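Uncharacterized protein (Legionella pneumophila subsp. pneumophila str. Philadelphia 1, PDB 4EZI) is of unknown function but adopts the alpha/beta-hydrolase fold and may hydrolyse ester bonds, possibly as a triacylglycerol lipase. Local coordinates at residues L128-Q133 and Y224-L229; P200-T206 and L295-N300. The contacts are given in a common frame with arbitrary orientation. Where two conformers were deposited one is given. Residue numbers count along the deposited sequence, not the author numbering.

Along the chain the four segments come in the order 128-133, 200-206, 224-229 and 295-300, so contacts 1 and 2 cross, their partners alternating. Contact 1 closes a loop of 90 residues, bringing the approach to helix 134-154 against helix 218-233; contact 2 closes one of 88, joining the start of helix 203-212 to the end of helix 292-299. The helices between strands 193-197 and 310-314 probably form a cap insertion, as in many alpha/beta hydrolases. Contact 2 ties its two ends together, and contact 1 ties its helix 218-233 to the main domain. They meet where V132 O probably accepts a hydrogen bond from N298 ND2 and where L229 packs on L295.

Contact 1 of 2, residues L128-Q133 and Y224-L229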
# COMPACT_ATOMS: atom_id res chain seq x y z
N LEU A 128 -16.09 -1.35 5.64
CA LEU A 128 -14.94 -2.22 5.92
C LEU A 128 -13.96 -2.13 4.76
O LEU A 128 -14.35 -2.20 3.60
CB LEU A 128 -15.41 -3.68 6.07
CG LEU A 128 -14.36 -4.70 6.43
CD1 LEU A 128 -13.67 -4.39 7.75
CD2 LEU A 128 -15.05 -6.08 6.46
N HIS A 129 -12.68 -1.98 5.06
CA HIS A 129 -11.67 -2.00 4.01
C HIS A 129 -11.58 -3.39 3.38
O HIS A 129 -11.47 -4.36 4.11
CB HIS A 129 -10.33 -1.64 4.66
CG HIS A 129 -9.16 -1.74 3.75
ND1 HIS A 129 -9.08 -1.09 2.54
CD2 HIS A 129 -8.03 -2.49 3.85
CE1 HIS A 129 -7.95 -1.44 1.94
NE2 HIS A 129 -7.28 -2.28 2.72
N PRO A 130 -11.61 -3.48 2.02
CA PRO A 130 -11.32 -4.76 1.33
C PRO A 130 -9.81 -5.00 1.33
O PRO A 130 -9.06 -4.44 0.54
CB PRO A 130 -11.89 -4.53 -0.09
CG PRO A 130 -12.66 -3.23 -0.00
CD PRO A 130 -11.99 -2.44 1.06
N TYR A 131 -9.36 -5.82 2.27
CA TYR A 131 -7.97 -5.88 2.70
C TYR A 131 -7.18 -6.86 1.85
O TYR A 131 -7.51 -8.04 1.72
CB TYR A 131 -7.94 -6.29 4.17
CG TYR A 131 -6.57 -6.37 4.78
CD1 TYR A 131 -5.65 -5.32 4.70
CD2 TYR A 131 -6.17 -7.50 5.44
CE1 TYR A 131 -4.41 -5.39 5.29
CE2 TYR A 131 -4.94 -7.59 6.06
CZ TYR A 131 -4.06 -6.55 5.96
OH TYR A 131 -2.83 -6.69 6.57
N VAL A 132 -6.11 -6.38 1.23
CA VAL A 132 -5.28 -7.22 0.34
C VAL A 132 -6.17 -7.89 -0.72
O VAL A 132 -5.95 -9.05 -1.06
CB VAL A 132 -4.35 -8.24 1.10
CG1 VAL A 132 -3.14 -8.57 0.20
CG2 VAL A 132 -3.89 -7.68 2.43
N GLN A 133 -7.11 -7.11 -1.26
CA GLN A 133 -7.95 -7.52 -2.38
C GLN A 133 -7.47 -6.78 -3.62
O GLN A 133 -7.62 -5.56 -3.74
CB GLN A 133 -9.43 -7.28 -2.08
CG GLN A 133 -9.94 -8.21 -0.96
CD GLN A 133 -11.42 -8.05 -0.63
OE1 GLN A 133 -12.22 -7.70 -1.50
NE2 GLN A 133 -11.79 -8.30 0.62
N TYR A 224 -8.17 -9.70 9.88
CA TYR A 224 -8.64 -8.66 8.96
C TYR A 224 -8.90 -9.24 7.57
O TYR A 224 -9.92 -8.99 6.92
CB TYR A 224 -7.58 -7.56 8.90
CG TYR A 224 -7.91 -6.17 8.40
CD1 TYR A 224 -9.21 -5.75 8.14
CD2 TYR A 224 -6.91 -5.24 8.26
CE1 TYR A 224 -9.47 -4.43 7.81
CE2 TYR A 224 -7.17 -3.90 7.94
CZ TYR A 224 -8.45 -3.51 7.70
OH TYR A 224 -8.72 -2.19 7.41
N PHE A 225 -7.96 -10.06 7.09
CA PHE A 225 -8.05 -10.57 5.76
C PHE A 225 -9.28 -11.46 5.55
O PHE A 225 -10.05 -11.26 4.63
CB PHE A 225 -6.77 -11.35 5.37
CG PHE A 225 -6.81 -11.88 3.97
CD1 PHE A 225 -6.61 -11.02 2.90
CD2 PHE A 225 -7.14 -13.19 3.70
CE1 PHE A 225 -6.72 -11.44 1.60
CE2 PHE A 225 -7.24 -13.62 2.38
CZ PHE A 225 -7.03 -12.74 1.34
N PHE A 226 -9.45 -12.45 6.41
CA PHE A 226 -10.56 -13.37 6.22
C PHE A 226 -11.90 -12.75 6.59
O PHE A 226 -12.92 -13.06 5.97
CB PHE A 226 -10.31 -14.72 6.92
CG PHE A 226 -9.24 -15.52 6.23
CD1 PHE A 226 -9.49 -16.09 4.99
CD2 PHE A 226 -8.01 -15.68 6.79
CE1 PHE A 226 -8.51 -16.82 4.32
CE2 PHE A 226 -7.02 -16.41 6.13
CZ PHE A 226 -7.27 -16.97 4.90
N TYR A 227 -11.92 -11.84 7.58
CA TYR A 227 -13.17 -11.14 7.88
C TYR A 227 -13.62 -10.31 6.68
O TYR A 227 -14.79 -10.34 6.26
CB TYR A 227 -13.01 -10.29 9.15
CG TYR A 227 -14.22 -9.46 9.46
CD1 TYR A 227 -15.46 -10.02 9.62
CD2 TYR A 227 -14.13 -8.09 9.56
CE1 TYR A 227 -16.59 -9.25 9.89
CE2 TYR A 227 -15.24 -7.31 9.81
CZ TYR A 227 -16.48 -7.90 9.96
OH TYR A 227 -17.61 -7.13 10.22
N SER A 228 -12.69 -9.57 6.10
CA SER A 228 -12.99 -8.72 4.96
C SER A 228 -13.33 -9.54 3.72
O SER A 228 -14.27 -9.20 2.98
CB SER A 228 -11.78 -7.80 4.70
OG SER A 228 -12.03 -6.95 3.59
N LEU A 229 -12.59 -10.62 3.46
CA LEU A 229 -12.88 -11.41 2.28
C LEU A 229 -14.24 -12.09 2.37
O LEU A 229 -15.00 -12.11 1.40
CB LEU A 229 -11.76 -12.42 2.00
CG LEU A 229 -11.74 -12.98 0.58
CD1 LEU A 229 -11.40 -11.88 -0.45
CD2 LEU A 229 -10.74 -14.11 0.48
O HOH W 1 -11.88 -1.30 7.69
O HOH W 2 -9.79 -9.28 2.50
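The ring of Y131 overlaps that of Y224 in an offset stack, centroids 4.2 Å apart and planes at 19°, while Y131 CB sits over the Y224 ring in a CH-pi contact, 4.2 Å from its centroid. H129 completes an aromatic cluster, its ring meeting Y224 obliquely. These flat side chains pack an irregular loop onto one face of helix 218-233. P130-S228 and Y131-F225 both bring CA atoms to 5.6 Å; the small S228 hydroxyl reaches the loop backbone, OG donating a hydrogen bond to H129 O at 2.7 Å. L128 CD2 lies 3.6 Å from Y227 CE2 and V132 CB 4.0 Å from F225 CD1. P130 to Q133 form a type II beta turn, which delivers Q133 to the N-cap position of helix 134-154.

Water 1 accepts from H129 N (2.8 Å) and donates to Y224 OH (3.3 Å); water 2 donates to Y131 O (2.7 Å) and F225 O (2.9 Å) and accepts from Q133 NE2 (2.9 Å), so bridging loop and helix. Beyond the segments, H129 NE2 bonds to E170 and Y224 OH to the carbonyl of R84. Y131 OH bonds to T83 and, weakly, to a bound PEG, probably from the crystallisation liquor; the Y131 side chain lies near, without touching, S169, H351 and D318, whose geometry is consistent with a Ser-His-Asp triad. The join is mixed: aromatic and aliphatic surfaces pack, while the S228 hydroxyl, the Q133 amide and two waters serve backbone polar groups where the probable cap meets the main domain.

Contact 2 of 2, residues P200-T206 and L295-N300; sequences PYGWEET and LKINFN
Segment 200-206 runs extended through P200 and Y201, then enters helix 203-212 at the N-cap residue G202; 295-299 is the last turn of helix 292-299, and N300 is the first residue to leave it. The start of one helix meets the end of the other, with CA atoms 5.3 Å apart for G202 and N300 and 5.5 Å for W203 and F299. G202 has phi/psi of 90/126, favourable to glycine, and a CB there would clash with E205 OE1. Its O receives both T206 N and T206 OG1 at 2.9 Å.

N300, with chi1 m, turns OD1 to accept W203 N at 2.8 Å, supplying an acceptor for an amide in the first turn of the helix. A water links G202 N (3.0 Å) to F299 O (2.7 Å). W203, chi1 t and chi2 -112°, directs its edge at the face of F299 (centroids 5.5 Å, planes 65°, W203 CE3 to F299 CD1 3.7 Å), an offset edge-to-face pair. F299 adopts an off-well chi1 of -141°, placing CZ 4.0 Å from P200 CB. L295 CB lies over the six-membered ring of W203 in a CH-pi contact, 4.0 Å from its centroid.

Segment 200-206 follows strand 193-197 and segment 295-300 precedes strand 310-314, so the contact joins both ends of the helical insertion, consistent with an alpha/beta-hydrolase cap; F226 of helix 218-233 and I284 of helix 278-285 pack on W203, while F299 meets F173 of helix 170-185.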
# COMPACT_ATOMS: atom_id res chain seq x y z
N PRO A 200 3.87 -8.55 0.57
CA PRO A 200 3.58 -10.00 0.57
C PRO A 200 3.54 -10.50 -0.85
O PRO A 200 2.87 -9.92 -1.69
CB PRO A 200 2.20 -10.09 1.21
CG PRO A 200 1.53 -8.79 0.86
CD PRO A 200 2.66 -7.75 0.84
N TYR A 201 4.27 -11.57 -1.12
CA TYR A 201 4.28 -12.21 -2.41
C TYR A 201 3.96 -13.70 -2.25
O TYR A 201 4.60 -14.40 -1.49
CB TYR A 201 5.65 -12.11 -3.11
CG TYR A 201 6.16 -10.71 -3.37
CD1 TYR A 201 5.80 -10.00 -4.52
CD2 TYR A 201 7.01 -10.11 -2.48
CE1 TYR A 201 6.31 -8.71 -4.76
CE2 TYR A 201 7.51 -8.83 -2.70
CZ TYR A 201 7.13 -8.13 -3.83
OH TYR A 201 7.60 -6.85 -4.05
N GLY A 202 2.95 -14.13 -2.98
CA GLY A 202 2.59 -15.54 -3.08
C GLY A 202 1.61 -15.99 -2.03
O GLY A 202 1.84 -15.83 -0.82
N TRP A 203 0.51 -16.58 -2.47
CA TRP A 203 -0.53 -17.05 -1.56
C TRP A 203 0.02 -18.11 -0.61
O TRP A 203 -0.09 -17.99 0.60
CB TRP A 203 -1.70 -17.59 -2.36
CG TRP A 203 -2.75 -18.19 -1.51
CD1 TRP A 203 -3.09 -19.51 -1.45
CD2 TRP A 203 -3.57 -17.52 -0.55
NE1 TRP A 203 -4.10 -19.70 -0.53
CE2 TRP A 203 -4.40 -18.49 0.04
CE3 TRP A 203 -3.69 -16.19 -0.12
CZ2 TRP A 203 -5.32 -18.18 1.03
CZ3 TRP A 203 -4.61 -15.87 0.85
CH2 TRP A 203 -5.42 -16.87 1.42
N GLU A 204 0.59 -19.17 -1.17
CA GLU A 204 1.10 -20.25 -0.32
C GLU A 204 2.24 -19.75 0.59
O GLU A 204 2.29 -20.06 1.78
CB GLU A 204 1.54 -21.45 -1.17
CG GLU A 204 2.01 -22.66 -0.31
CD GLU A 204 2.42 -23.88 -1.13
OE1 GLU A 204 2.53 -23.78 -2.38
OE2 GLU A 204 2.61 -24.95 -0.49
N GLU A 205 3.17 -19.00 0.02
CA GLU A 205 4.31 -18.50 0.78
C GLU A 205 3.85 -17.62 1.95
O GLU A 205 4.34 -17.75 3.09
CB GLU A 205 5.29 -17.74 -0.12
CG GLU A 205 6.03 -18.63 -1.15
CD GLU A 205 5.14 -19.13 -2.32
OE1 GLU A 205 4.07 -18.54 -2.63
OE2 GLU A 205 5.57 -20.13 -2.97
N THR A 206 2.94 -16.71 1.67
CA THR A 206 2.48 -15.80 2.69
C THR A 206 1.63 -16.52 3.74
O THR A 206 1.81 -16.30 4.94
CB THR A 206 1.76 -14.59 2.06
OG1 THR A 206 2.65 -13.92 1.18
CG2 THR A 206 1.30 -13.59 3.13
N LEU A 295 -8.45 -17.82 -4.42
CA LEU A 295 -7.54 -17.18 -3.49
C LEU A 295 -6.20 -16.89 -4.16
O LEU A 295 -5.60 -15.83 -3.97
CB LEU A 295 -7.37 -18.01 -2.23
CG LEU A 295 -8.62 -18.08 -1.35
CD1 LEU A 295 -8.57 -19.20 -0.31
CD2 LEU A 295 -8.87 -16.75 -0.67
N LYS A 296 -5.69 -17.86 -4.94
CA LYS A 296 -4.47 -17.66 -5.72
C LYS A 296 -4.62 -16.55 -6.75
O LYS A 296 -3.70 -15.76 -6.94
CB LYS A 296 -4.02 -18.96 -6.38
CG LYS A 296 -3.47 -19.95 -5.38
CD LYS A 296 -3.32 -21.38 -5.95
CE LYS A 296 -2.39 -21.48 -7.10
NZ LYS A 296 -2.35 -22.92 -7.54
N ILE A 297 -5.76 -16.50 -7.42
CA ILE A 297 -6.00 -15.43 -8.39
C ILE A 297 -5.96 -14.06 -7.69
O ILE A 297 -5.35 -13.12 -8.21
CB ILE A 297 -7.30 -15.61 -9.19
CG1 ILE A 297 -7.24 -16.90 -10.02
CG2 ILE A 297 -7.51 -14.42 -10.14
CD1 ILE A 297 -6.13 -16.95 -11.07
N ASN A 298 -6.59 -13.92 -6.53
CA ASN A 298 -6.50 -12.67 -5.82
C ASN A 298 -5.07 -12.31 -5.45
O ASN A 298 -4.67 -11.15 -5.59
CB ASN A 298 -7.38 -12.69 -4.57
CG ASN A 298 -7.22 -11.42 -3.75
OD1 ASN A 298 -7.57 -10.33 -4.22
ND2 ASN A 298 -6.63 -11.55 -2.57
N PHE A 299 -4.32 -13.28 -4.91
CA PHE A 299 -3.07 -12.96 -4.26
C PHE A 299 -1.89 -12.87 -5.18
O PHE A 299 -0.97 -12.13 -4.87
CB PHE A 299 -2.76 -13.95 -3.14
CG PHE A 299 -2.16 -13.32 -1.92
CD1 PHE A 299 -2.97 -12.71 -0.97
CD2 PHE A 299 -0.79 -13.32 -1.71
CE1 PHE A 299 -2.42 -12.14 0.16
CE2 PHE A 299 -0.25 -12.74 -0.59
CZ PHE A 299 -1.06 -12.15 0.34
N ASN A 300 -1.85 -13.68 -6.23
CA ASN A 300 -0.61 -13.92 -7.00
C ASN A 300 -0.48 -12.99 -8.20
O ASN A 300 -1.16 -13.16 -9.20
CB ASN A 300 -0.53 -15.38 -7.43
CG ASN A 300 -0.36 -16.33 -6.25
OD1 ASN A 300 -0.03 -15.90 -5.14
ND2 ASN A 300 -0.56 -17.63 -6.49
O HOH W 3 1.71 -12.27 -5.01